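Local atomic coordinates of 2,3-dehydroadipyl-CoA hydratase (Escherichia coli, PDB entry 4FZW), a protein that catalyses the reversible hydration of 2,3-dehydroadipyl-CoA to 3-hydroxyadipyl-CoA in the degradation of phenylacetate. Residues S5-S10 and L34-N39. Residues are numbered along the deposited sequence; the frame is centred on the assembly and turned at random.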
loop_
_atom_site.group_PDB
_atom_site.type_symbol
_atom_site.label_atom_id
_atom_site.label_comp_id
_atom_site.label_asym_id
_atom_site.label_seq_id
_atom_site.Cartn_x
_atom_site.Cartn_y
_atom_site.Cartn_z
ATOM N N SER B 5 24.001 16.999 -30.698
ATOM C CA SER B 5 24.538 18.336 -30.484
ATOM C C SER B 5 23.797 18.903 -29.301
ATOM O O SER B 5 24.412 19.584 -28.473
ATOM C CB SER B 5 24.399 19.269 -31.695
ATOM O OG SER B 5 25.027 20.532 -31.373
ATOM N N GLU B 6 22.511 18.554 -29.194
ATOM C CA GLU B 6 21.640 19.084 -28.147
ATOM C C GLU B 6 21.926 18.546 -26.729
ATOM O O GLU B 6 21.325 19.011 -25.773
ATOM C CB GLU B 6 20.172 18.859 -28.521
ATOM N N LEU B 7 22.853 17.599 -26.582
ATOM C CA LEU B 7 23.155 17.025 -25.265
ATOM C C LEU B 7 24.624 16.723 -25.133
ATOM O O LEU B 7 25.087 15.686 -25.576
ATOM C CB LEU B 7 22.375 15.724 -25.036
ATOM C CG LEU B 7 22.567 15.108 -23.647
ATOM C CD1 LEU B 7 22.072 16.074 -22.576
ATOM C CD2 LEU B 7 21.850 13.770 -23.516
ATOM N N ILE B 8 25.362 17.628 -24.508
ATOM C CA ILE B 8 26.800 17.457 -24.426
ATOM C C ILE B 8 27.182 16.478 -23.337
ATOM O O ILE B 8 26.836 16.648 -22.176
ATOM C CB ILE B 8 27.557 18.781 -24.251
ATOM C CG1 ILE B 8 27.015 19.852 -25.215
ATOM C CG2 ILE B 8 29.072 18.558 -24.434
ATOM C CD1 ILE B 8 27.254 19.570 -26.697
ATOM N N VAL B 9 27.887 15.433 -23.735
ATOM C CA VAL B 9 28.293 14.410 -22.803
ATOM C C VAL B 9 29.707 14.712 -22.377
ATOM O O VAL B 9 30.579 14.920 -23.205
ATOM C CB VAL B 9 28.188 13.008 -23.447
ATOM C CG1 VAL B 9 28.616 11.919 -22.467
ATOM C CG2 VAL B 9 26.767 12.791 -23.961
ATOM N N SER B 10 29.936 14.752 -21.073
ATOM C CA SER B 10 31.267 15.064 -20.578
ATOM C C SER B 10 31.549 14.276 -19.310
ATOM O O SER B 10 30.656 13.700 -18.713
ATOM C CB SER B 10 31.483 16.588 -20.390
ATOM O OG SER B 10 31.113 17.039 -19.110
ATOM N N LEU B 34 14.969 13.793 -24.926
ATOM C CA LEU B 34 14.550 12.765 -23.995
ATOM C C LEU B 34 15.130 11.380 -24.319
ATOM O O LEU B 34 15.677 10.717 -23.431
ATOM C CB LEU B 34 13.036 12.677 -23.995
ATOM C CG LEU B 34 12.495 12.037 -22.732
ATOM C CD1 LEU B 34 12.940 12.878 -21.547
ATOM C CD2 LEU B 34 10.983 11.915 -22.800
ATOM N N MET B 35 15.007 10.927 -25.569
ATOM C CA MET B 35 15.504 9.587 -25.926
ATOM C C MET B 35 17.030 9.498 -25.824
ATOM O O MET B 35 17.566 8.493 -25.370
ATOM C CB MET B 35 15.025 9.149 -27.320
ATOM C CG MET B 35 15.684 7.867 -27.845
ATOM S SD MET B 35 15.057 6.281 -27.180
ATOM C CE MET B 35 13.463 6.183 -28.003
ATOM N N GLN B 36 17.718 10.560 -26.230
ATOM C CA GLN B 36 19.164 10.658 -26.064
ATOM C C GLN B 36 19.563 10.490 -24.598
ATOM O O GLN B 36 20.401 9.642 -24.276
ATOM C CB GLN B 36 19.677 12.008 -26.601
ATOM C CG GLN B 36 21.187 12.106 -26.716
ATOM C CD GLN B 36 21.767 11.003 -27.588
ATOM O OE1 GLN B 36 21.387 10.849 -28.745
ATOM N NE2 GLN B 36 22.693 10.238 -27.037
ATOM N N LEU B 37 18.962 11.314 -23.733
ATOM C CA LEU B 37 19.145 11.247 -22.286
ATOM C C LEU B 37 18.973 9.825 -21.747
ATOM O O LEU B 37 19.795 9.342 -20.957
ATOM C CB LEU B 37 18.159 12.196 -21.595
ATOM C CG LEU B 37 18.295 12.446 -20.095
ATOM C CD1 LEU B 37 19.566 13.208 -19.822
ATOM C CD2 LEU B 37 17.089 13.202 -19.564
ATOM N N VAL B 38 17.906 9.151 -22.168
ATOM C CA VAL B 38 17.705 7.766 -21.772
ATOM C C VAL B 38 18.873 6.874 -22.196
ATOM O O VAL B 38 19.291 5.989 -21.447
ATOM C CB VAL B 38 16.383 7.172 -22.352
ATOM C CG1 VAL B 38 16.384 5.648 -22.281
ATOM C CG2 VAL B 38 15.172 7.758 -21.644
ATOM N N ASN B 39 19.396 7.081 -23.396
ATOM C CA ASN B 39 20.445 6.182 -23.874
ATOM C C ASN B 39 21.736 6.412 -23.122
ATOM O O ASN B 39 22.448 5.459 -22.807
ATOM C CB ASN B 39 20.655 6.264 -25.399
ATOM C CG ASN B 39 19.452 5.759 -26.178
ATOM O OD1 ASN B 39 18.720 4.894 -25.709
ATOM N ND2 ASN B 39 19.236 6.311 -27.363
#
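L7, at the start of strand 7-12, meets Q36 and L37 on helix 31-46, and the two backbones come nearest at L7 and Q36, whose CA atoms lie 7.6 Å apart. The contact is small, burying 134 Å² in all, and apolar. L7 supplies nearly all of the strand side. Its CB points toward the helix. CG stands anti to the backbone N (chi1 -176°), and from there chi2 near 62° turns CD2 to the helix. There CD2 rests against the aliphatic part of Q36, 3.7 Å from Q36 CG. The same methyl lies over the helix backbone, 3.8 Å from L37 N, in van der Waals contact. L37 joins more loosely from the next position, with L37 CD1 4.4 Å from L7 CD2.

Q36 splits its side chain between two roles. Its CB and CG form the apolar surface under L7. The chain then bends at chi2 (57°), and the amide NE2 makes a weak hydrogen bond to E40 OE2, one turn further along the helix. L33 and E40 also touch L7, so the leucine packs on successive turns of one helix face. L37 also touches L18 of strand 15-20 and L91 of helix 84-92, which ties the contact to the neighbouring strand and helix.

Strand 7-12 is the outermost strand at one end of the six-stranded mixed sheet and pairs antiparallel with strand 15-20. The contact is thus strand-to-helix packing, in which the first helix after the N-terminal hairpin packs over one face of the sheet at its outermost strands, as in the crotonase fold of the enoyl-CoA hydratase/isomerase family.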